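Local coordinates for protein endoglucanase (Clostridium thermocellum, PDB 2C4X) that recognises beta-glucan chains, including xyloglucan, through a carbohydrate-binding module that follows a PKD domain in this C-terminal part of a probable cellulase, at residues A[157-162]-A[227-232]; A[174-179]-A[241-246]; A[183-188]-A[217-222]. The protein carries 1 engineered substitution. All coordinates share one frame; numbering follows the deposited sequence.

Contact 1 of 3, residues A[157-162]-A[227-232]; sequences GTIVVP and WPQQMG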
loop_
_atom_site.group_PDB
_atom_site.type_symbol
_atom_site.label_atom_id
_atom_site.label_comp_id
_atom_site.label_asym_id
_atom_site.label_seq_id
_atom_site.Cartn_x
_atom_site.Cartn_y
_atom_site.Cartn_z
ATOM N N GLY A 157 -1.693 22.886 -4.216
ATOM C CA GLY A 157 -2.464 23.612 -3.215
ATOM C C GLY A 157 -2.266 22.746 -1.982
ATOM O O GLY A 157 -1.143 22.343 -1.690
ATOM N N THR A 158 -3.329 22.407 -1.266
ATOM C CA THR A 158 -3.136 21.532 -0.103
ATOM C C THR A 158 -3.450 20.074 -0.465
ATOM O O THR A 158 -4.609 19.701 -0.637
ATOM C CB THR A 158 -3.897 22.015 1.174
ATOM O OG1 THR A 158 -4.869 21.046 1.575
ATOM C CG2 THR A 158 -4.557 23.382 0.962
ATOM N N ILE A 159 -2.406 19.263 -0.603
ATOM C CA ILE A 159 -2.565 17.882 -1.050
ATOM C C ILE A 159 -2.877 16.958 0.135
ATOM O O ILE A 159 -3.842 16.198 0.094
ATOM C CB ILE A 159 -1.336 17.395 -1.867
ATOM C CG1 ILE A 159 -1.043 18.378 -3.012
ATOM C CG2 ILE A 159 -1.557 15.968 -2.392
ATOM C CD1 ILE A 159 0.278 18.153 -3.735
ATOM N N VAL A 160 -2.064 17.034 1.186
ATOM C CA VAL A 160 -2.265 16.226 2.397
ATOM C C VAL A 160 -2.196 17.082 3.660
ATOM O O VAL A 160 -1.531 18.119 3.677
ATOM C CB VAL A 160 -1.250 15.047 2.495
ATOM C CG1 VAL A 160 -1.440 14.086 1.341
ATOM C CG2 VAL A 160 0.186 15.544 2.516
ATOM N N VAL A 161 -2.899 16.662 4.709
ATOM C CA VAL A 161 -2.759 17.322 6.001
ATOM C C VAL A 161 -1.442 16.875 6.649
ATOM O O VAL A 161 -1.008 15.740 6.437
ATOM C CB VAL A 161 -3.984 17.092 6.954
ATOM C CG1 VAL A 161 -5.283 17.564 6.293
ATOM C CG2 VAL A 161 -4.089 15.640 7.403
ATOM N N PRO A 162 -0.788 17.774 7.410
ATOM C CA PRO A 162 0.418 17.399 8.155
ATOM C C PRO A 162 0.219 16.145 9.014
ATOM O O PRO A 162 -0.821 15.986 9.660
ATOM C CB PRO A 162 0.669 18.622 9.035
ATOM C CG PRO A 162 0.098 19.754 8.257
ATOM C CD PRO A 162 -1.126 19.199 7.599
ATOM N N TRP A 227 0.047 26.041 3.935
ATOM C CA TRP A 227 1.078 26.216 2.908
ATOM C C TRP A 227 0.767 25.350 1.706
ATOM O O TRP A 227 0.483 24.156 1.873
ATOM C CB TRP A 227 2.458 25.836 3.456
ATOM C CG TRP A 227 3.085 26.861 4.365
ATOM C CD1 TRP A 227 2.456 27.886 5.020
ATOM C CD2 TRP A 227 4.466 26.935 4.737
ATOM N NE1 TRP A 227 3.367 28.601 5.765
ATOM C CE2 TRP A 227 4.607 28.035 5.611
ATOM C CE3 TRP A 227 5.606 26.183 4.403
ATOM C CZ2 TRP A 227 5.844 28.403 6.165
ATOM C CZ3 TRP A 227 6.832 26.551 4.943
ATOM C CH2 TRP A 227 6.942 27.653 5.812
ATOM N N PRO A 228 0.812 25.938 0.491
ATOM C CA PRO A 228 0.692 25.110 -0.705
ATOM C C PRO A 228 1.813 24.066 -0.738
ATOM O O PRO A 228 2.876 24.275 -0.132
ATOM C CB PRO A 228 0.811 26.115 -1.858
ATOM C CG PRO A 228 1.419 27.337 -1.266
ATOM C CD PRO A 228 0.964 27.368 0.159
ATOM N N GLN A 229 1.557 22.940 -1.405
ATOM C CA GLN A 229 2.482 21.807 -1.407
ATOM C C GLN A 229 2.763 21.317 -2.814
ATOM O O GLN A 229 1.849 21.235 -3.650
ATOM C CB GLN A 229 1.893 20.646 -0.600
ATOM C CG GLN A 229 1.513 20.986 0.825
ATOM C CD GLN A 229 0.629 19.927 1.472
ATOM O OE1 GLN A 229 0.066 19.064 0.791
ATOM N NE2 GLN A 229 0.488 20.000 2.786
ATOM N N GLN A 230 4.024 20.997 -3.088
ATOM C CA GLN A 230 4.366 20.239 -4.284
ATOM C C GLN A 230 4.708 18.816 -3.870
ATOM O O GLN A 230 5.578 18.610 -3.022
ATOM C CB GLN A 230 5.535 20.878 -5.029
ATOM C CG GLN A 230 5.882 20.178 -6.336
ATOM C CD GLN A 230 7.041 20.836 -7.044
ATOM O OE1 GLN A 230 8.067 20.200 -7.293
ATOM N NE2 GLN A 230 6.891 22.122 -7.369
HETATM N N MSE A 231 4.009 17.840 -4.448
HETATM C CA MSE A 231 4.325 16.431 -4.237
HETATM C C MSE A 231 4.859 15.839 -5.541
HETATM O O MSE A 231 4.384 16.177 -6.622
HETATM C CB MSE A 231 3.072 15.684 -3.778
HETATM C CG MSE A 231 3.253 14.200 -3.462
HETATM SE SE MSE A 231 1.517 13.334 -2.989
HETATM C CE MSE A 231 0.783 13.164 -4.752
ATOM N N GLY A 232 5.847 14.965 -5.457
ATOM C CA GLY A 232 6.300 14.303 -6.671
ATOM C C GLY A 232 7.342 13.231 -6.469
ATOM O O GLY A 232 7.558 12.750 -5.361
#
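The carboxamide of Gln229 meets the backbone of Ile159 and Val160: Val160 N lies in the plane of the side-chain C=O, on a lone pair of OE1, and Val160 O lies close to the amide plane, where NE2 donates to it. Above the C=O plane sits Ile159 N, which also donates to OE1. The site belongs to the beta-sandwich of the CBM44 module. Loop 157-162 passes from strand 148-155 of one sheet to strand 165-172 of the other, and Gln229 begins strand 229-238 of the first sheet. Val160 bonds the carboxamide through both its N-H and its C=O, at 3.0 Å for Val160 N to OE1 and 2.9 Å for NE2 to Val160 O. The first is nearly straight, 169° at the hydrogen, whereas the bond from Ile159 N to OE1 is bent, 137°. Three bonds therefore fix the rotation of this buried amide. CG stands anti to the carbonyl carbon (chi1 -56°), and from there the extended chain carries the amide across to the loop. At the start of the strand, Gln229 N donates to Gly157 O at 2.8 Å, and Pro228 CA adds a CH...O contact to the same oxygen. Ile185 and Leu219 pack against both Gln229 and Val160. Ile159 CB also approaches the amide oxygen, 3.4 Å from Gln229 OE1. The apolar part of the contact is Ile159 CD1, 3.7 Å from CB of Met231, a selenomethionine, while Ile159 CG2 approaches the selenium of that residue at 4.1 Å.

Contact 2 of 3, residues A[174-179]-A[241-246]; sequences SGAPIA and GEFTIY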
loop_
_atom_site.group_PDB
_atom_site.type_symbol
_atom_site.label_atom_id
_atom_site.label_comp_id
_atom_site.label_asym_id
_atom_site.label_seq_id
_atom_site.Cartn_x
_atom_site.Cartn_y
_atom_site.Cartn_z
ATOM N N SER A 174 16.112 -1.475 -14.818
ATOM C CA SER A 174 17.539 -1.726 -14.642
ATOM C C SER A 174 18.352 -1.116 -15.780
ATOM O O SER A 174 17.820 -0.847 -16.859
ATOM C CB SER A 174 17.806 -3.232 -14.566
ATOM O OG SER A 174 17.296 -3.878 -15.714
ATOM N N GLY A 175 19.645 -0.909 -15.531
ATOM C CA GLY A 175 20.553 -0.327 -16.519
ATOM C C GLY A 175 20.250 1.120 -16.870
ATOM O O GLY A 175 20.536 1.563 -17.984
ATOM N N ALA A 176 19.667 1.855 -15.921
ATOM C CA ALA A 176 19.336 3.265 -16.112
ATOM C C ALA A 176 20.467 4.155 -15.593
ATOM O O ALA A 176 21.141 3.790 -14.624
ATOM C CB ALA A 176 18.015 3.606 -15.408
ATOM N N PRO A 177 20.686 5.322 -16.239
ATOM C CA PRO A 177 21.730 6.258 -15.811
ATOM C C PRO A 177 21.315 7.092 -14.594
ATOM O O PRO A 177 21.384 8.326 -14.633
ATOM C CB PRO A 177 21.901 7.158 -17.034
ATOM C CG PRO A 177 20.553 7.192 -17.650
ATOM C CD PRO A 177 19.979 5.813 -17.441
ATOM N N ILE A 178 20.890 6.428 -13.522
ATOM C CA ILE A 178 20.414 7.155 -12.347
ATOM C C ILE A 178 21.202 6.802 -11.084
ATOM O O ILE A 178 21.677 5.667 -10.931
ATOM C CB ILE A 178 18.862 7.018 -12.138
ATOM C CG1 ILE A 178 18.496 5.806 -11.291
ATOM C CG2 ILE A 178 18.124 6.938 -13.475
ATOM C CD1 ILE A 178 17.169 5.981 -10.563
ATOM N N ALA A 179 21.355 7.791 -10.204
ATOM C CA ALA A 179 22.057 7.619 -8.935
ATOM C C ALA A 179 21.069 7.298 -7.819
ATOM O O ALA A 179 21.326 6.453 -6.958
ATOM C CB ALA A 179 22.837 8.877 -8.598
ATOM N N GLY A 241 21.326 9.054 -21.371
ATOM C CA GLY A 241 20.496 7.868 -21.560
ATOM C C GLY A 241 19.009 8.130 -21.434
ATOM O O GLY A 241 18.589 9.136 -20.858
ATOM N N GLU A 242 18.217 7.211 -21.976
ATOM C CA GLU A 242 16.766 7.272 -21.887
ATOM C C GLU A 242 16.246 6.078 -21.088
ATOM O O GLU A 242 16.690 4.941 -21.292
ATOM C CB GLU A 242 16.143 7.300 -23.284
ATOM C CG GLU A 242 14.642 7.603 -23.308
ATOM C CD GLU A 242 14.068 7.623 -24.727
ATOM O OE1 GLU A 242 14.716 7.083 -25.653
ATOM O OE2 GLU A 242 12.964 8.182 -24.920
ATOM N N PHE A 243 15.323 6.349 -20.167
ATOM C CA PHE A 243 14.742 5.321 -19.305
ATOM C C PHE A 243 13.280 5.628 -18.966
ATOM O O PHE A 243 12.849 6.789 -19.002
ATOM C CB PHE A 243 15.580 5.130 -18.026
ATOM C CG PHE A 243 15.744 6.385 -17.197
ATOM C CD1 PHE A 243 16.768 7.293 -17.470
ATOM C CD2 PHE A 243 14.888 6.648 -16.135
ATOM C CE1 PHE A 243 16.926 8.449 -16.707
ATOM C CE2 PHE A 243 15.034 7.800 -15.370
ATOM C CZ PHE A 243 16.063 8.702 -15.653
ATOM N N THR A 244 12.524 4.586 -18.629
ATOM C CA THR A 244 11.102 4.742 -18.353
ATOM C C THR A 244 10.720 4.211 -16.982
ATOM O O THR A 244 10.948 3.042 -16.653
ATOM C CB THR A 244 10.219 4.117 -19.473
ATOM O OG1 THR A 244 10.448 4.831 -20.692
ATOM C CG2 THR A 244 8.739 4.222 -19.123
ATOM N N ILE A 245 10.141 5.104 -16.185
ATOM C CA ILE A 245 9.651 4.778 -14.852
ATOM C C ILE A 245 8.129 4.746 -14.894
ATOM O O ILE A 245 7.509 5.539 -15.595
ATOM C CB ILE A 245 10.184 5.801 -13.818
ATOM C CG1 ILE A 245 11.662 5.516 -13.523
ATOM C CG2 ILE A 245 9.356 5.791 -12.531
ATOM C CD1 ILE A 245 12.433 6.713 -13.045
ATOM N N TYR A 246 7.537 3.799 -14.169
ATOM C CA TYR A 246 6.090 3.729 -14.039
ATOM C C TYR A 246 5.682 4.082 -12.615
ATOM O O TYR A 246 6.364 3.717 -11.653
ATOM C CB TYR A 246 5.569 2.346 -14.434
ATOM C CG TYR A 246 5.851 1.982 -15.874
ATOM C CD1 TYR A 246 7.079 1.440 -16.247
ATOM C CD2 TYR A 246 4.895 2.189 -16.866
ATOM C CE1 TYR A 246 7.349 1.109 -17.573
ATOM C CE2 TYR A 246 5.154 1.859 -18.192
ATOM C CZ TYR A 246 6.384 1.316 -18.538
ATOM O OH TYR A 246 6.652 0.977 -19.846
HETATM O O HOH W 1 18.682 3.489 -19.611
#
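One water joins Gly175 to Glu242, giving a hydrogen bond to each backbone oxygen: 3.0 Å to Glu242 O and 3.1 Å to Gly175 O. No direct hydrogen bond crosses between 174-179 and 241-246, and most of the remaining contact is made by carbon atoms around the ring of Phe243. Ile178 CG2 comes over one face of that ring in a CH-pi contact, 3.7 Å from the centroid and displaced toward the CZ rim. CG2, the branch anti to the carbonyl carbon of Ile178, is the one over the ring. Pro177 approaches the ring obliquely on its CD1 side, with its CD 3.5 Å from Phe243 CD1. Ala176 CB lies nearer the root of the side chain, 3.9 Å from Phe243 CB. Phe243 CG, set between the backbone N and the carbonyl carbon (chi1 58°), is 4.0 Å from the same Ala176 CB. The in-plane edge is met by Ile245 CD1 from the same strand as the phenylalanine. An inverse gamma turn centred on Pro177, closed by a weak bond from Ile178 N to Ala176 O, bends the chain so that three successive residues reach the one ring. Beyond it, Pro177 CG rests 4.0 Å from Gly241 CA. Segment 174-179 leads from strand 165-172 into strand 178-187, hence from one sheet of the CBM44 sandwich to the other, and Val142 and Val235 add further packing from the two sheets. The junction is largely apolar packing round an aromatic ring, with a water as the polar link between the two backbones.

Contact 3 of 3, residues A[183-188]-A[217-222]; sequences PYIMPH and LTLPED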
loop_
_atom_site.group_PDB
_atom_site.type_symbol
_atom_site.label_atom_id
_atom_site.label_comp_id
_atom_site.label_asym_id
_atom_site.label_seq_id
_atom_site.Cartn_x
_atom_site.Cartn_y
_atom_site.Cartn_z
ATOM N N PRO A 183 10.592 9.928 -3.745
ATOM C CA PRO A 183 9.310 10.602 -3.572
ATOM C C PRO A 183 9.539 11.768 -2.618
ATOM O O PRO A 183 10.359 11.654 -1.696
ATOM C CB PRO A 183 8.438 9.554 -2.879
ATOM C CG PRO A 183 9.146 8.257 -3.077
ATOM C CD PRO A 183 10.586 8.568 -3.169
ATOM N N TYR A 184 8.844 12.874 -2.851
ATOM C CA TYR A 184 8.984 14.031 -1.999
ATOM C C TYR A 184 7.680 14.772 -1.838
ATOM O O TYR A 184 6.758 14.655 -2.654
ATOM C CB TYR A 184 10.060 14.989 -2.533
ATOM C CG TYR A 184 9.679 15.703 -3.816
ATOM C CD1 TYR A 184 8.994 16.931 -3.790
ATOM C CD2 TYR A 184 10.039 15.172 -5.055
ATOM C CE1 TYR A 184 8.658 17.594 -4.966
ATOM C CE2 TYR A 184 9.708 15.822 -6.235
ATOM C CZ TYR A 184 9.018 17.025 -6.189
ATOM O OH TYR A 184 8.715 17.654 -7.379
ATOM N N ILE A 185 7.612 15.524 -0.752
ATOM C CA ILE A 185 6.582 16.537 -0.584
ATOM C C ILE A 185 7.247 17.813 -0.088
ATOM O O ILE A 185 8.047 17.802 0.865
ATOM C CB ILE A 185 5.411 16.085 0.320
ATOM C CG1 ILE A 185 4.269 17.113 0.231
ATOM C CG2 ILE A 185 5.877 15.862 1.769
ATOM C CD1 ILE A 185 2.923 16.584 0.561
HETATM N N MSE A 186 6.936 18.906 -0.770
HETATM C CA MSE A 186 7.599 20.166 -0.558
HETATM C C MSE A 186 6.578 21.272 -0.277
HETATM O O MSE A 186 6.111 21.934 -1.208
HETATM C CB MSE A 186 8.462 20.494 -1.788
HETATM C CG MSE A 186 9.259 21.775 -1.674
HETATM SE SE MSE A 186 10.566 22.008 -3.128
HETATM C CE MSE A 186 9.374 21.705 -4.615
ATOM N N PRO A 187 6.191 21.444 1.005
ATOM C CA PRO A 187 5.427 22.632 1.395
ATOM C C PRO A 187 6.271 23.895 1.251
ATOM O O PRO A 187 7.494 23.863 1.449
ATOM C CB PRO A 187 5.096 22.389 2.872
ATOM C CG PRO A 187 5.377 20.945 3.113
ATOM C CD PRO A 187 6.425 20.545 2.149
ATOM N N HIS A 188 5.620 24.992 0.888
ATOM C CA HIS A 188 6.291 26.270 0.705
ATOM C C HIS A 188 5.267 27.363 0.962
ATOM O O HIS A 188 4.060 27.125 0.815
ATOM C CB HIS A 188 6.864 26.387 -0.723
ATOM C CG HIS A 188 5.838 26.199 -1.808
ATOM N ND1 HIS A 188 5.165 27.253 -2.385
ATOM C CD2 HIS A 188 5.359 25.079 -2.403
ATOM C CE1 HIS A 188 4.313 26.792 -3.286
ATOM N NE2 HIS A 188 4.407 25.475 -3.312
ATOM N N LEU A 217 6.227 7.930 2.576
ATOM C CA LEU A 217 6.731 9.254 2.916
ATOM C C LEU A 217 5.748 9.937 3.863
ATOM O O LEU A 217 4.548 9.973 3.587
ATOM C CB LEU A 217 6.906 10.077 1.637
ATOM C CG LEU A 217 7.228 11.567 1.784
ATOM C CD1 LEU A 217 8.582 11.772 2.421
ATOM C CD2 LEU A 217 7.156 12.237 0.447
ATOM N N THR A 218 6.249 10.464 4.976
ATOM C CA THR A 218 5.404 11.200 5.915
ATOM C C THR A 218 5.642 12.707 5.841
ATOM O O THR A 218 6.790 13.172 5.931
ATOM C CB THR A 218 5.596 10.706 7.369
ATOM O OG1 THR A 218 5.384 9.296 7.412
ATOM C CG2 THR A 218 4.609 11.378 8.323
ATOM N N LEU A 219 4.559 13.462 5.657
ATOM C CA LEU A 219 4.596 14.908 5.863
ATOM C C LEU A 219 4.563 15.149 7.377
ATOM O O LEU A 219 3.604 14.754 8.032
ATOM C CB LEU A 219 3.409 15.596 5.173
ATOM C CG LEU A 219 3.331 17.126 5.328
ATOM C CD1 LEU A 219 4.491 17.802 4.585
ATOM C CD2 LEU A 219 1.996 17.679 4.844
ATOM N N PRO A 220 5.622 15.769 7.943
ATOM C CA PRO A 220 5.683 15.955 9.399
ATOM C C PRO A 220 4.511 16.758 9.970
ATOM O O PRO A 220 3.973 17.651 9.307
ATOM C CB PRO A 220 7.005 16.707 9.604
ATOM C CG PRO A 220 7.818 16.367 8.400
ATOM C CD PRO A 220 6.826 16.299 7.275
ATOM N N GLU A 221 4.140 16.436 11.203
ATOM C CA GLU A 221 3.004 17.064 11.881
ATOM C C GLU A 221 3.113 18.579 12.120
ATOM O O GLU A 221 2.092 19.259 12.256
ATOM C CB GLU A 221 2.744 16.353 13.208
ATOM C CG GLU A 221 1.291 16.000 13.397
ATOM C CD GLU A 221 1.102 14.599 13.945
ATOM O OE1 GLU A 221 1.316 14.408 15.167
ATOM O OE2 GLU A 221 0.729 13.696 13.156
ATOM N N ASP A 222 4.337 19.100 12.177
ATOM C CA ASP A 222 4.555 20.518 12.499
ATOM C C ASP A 222 4.530 21.482 11.301
ATOM O O ASP A 222 4.728 22.684 11.469
ATOM C CB ASP A 222 5.837 20.707 13.335
ATOM C CG ASP A 222 7.104 20.294 12.588
ATOM O OD1 ASP A 222 7.018 19.773 11.454
ATOM O OD2 ASP A 222 8.205 20.499 13.145
#
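Ile185 and Leu219 meet through methyl groups, with Ile185 CG2 3.7 Å from Leu219 CD1 and the two side chains crossing at about a right angle. The same leucine methyl touches Pro187 CG at 3.6 Å, where the proline ring and the leucine lie antiparallel alongside each other. Leu219 CD1 thus lies against two residues, Ile185 and Pro187, that both direct their side chains toward 217-222. Leu217 supplies the second group of apolar contacts: its CD2 approaches Ile185 CG2 at 4.1 Å and, more loosely, Pro183 CB. In Ile185, CG2 rather than CG1 occupies the place between the backbone N and the carbonyl carbon, and it is this branch that reaches both leucines.

A different kind of contact runs from side chain to backbone. Leu217 CD2 lies against the peptide link between Tyr184 and Ile185, 3.5 Å from both Tyr184 C and Ile185 N. Leu217 CG is anti to its backbone N (chi1 171°), which places CG toward 183-188; CD2 is the branch that meets the peptide.

Hydrogen bonds across the contact are absent, and the strands do not pair; Ile185 CA and Leu219 CA are 6.9 Å apart. Strand 178-187 forms its backbone bonds instead with its sheet neighbours, including Tyr184 to Gly232 and Ile185 to Asn198. Tyr184 points away from the leucines; its OH bonds to Gln230 OE1 and its ring stacks with that of Trp197. On the inner side, Met166 packs on Ile185 and Leu219, while Phe168 packs on Pro183.

Such interlocking of leucine, isoleucine and proline carbons, here between one sheet and the end of strand 211-218 with the loop after it, is part of the hydrophobic core of a beta-sandwich, that of the CBM44 module.

How the contacts relate
All three contacts belong to the CBM44 sandwich and reach the sheet in which strands 178-187 and 229-238 are neighbours. Contacts 1 and 3 have centres 8 Å apart and touch directly, for instance where Gln229 NE2 packs on Leu219 CD2 at 3.4 Å. Contact 2 lies farther along the sandwich, its centre 27 Å from that of contact 1 and 25 Å from that of contact 3. Strand 178-187 runs between contacts 2 and 3. Along the chain contacts 1 and 2 cross, and contact 3 is nested within both, so segments distant in sequence meet at two separate levels of the module.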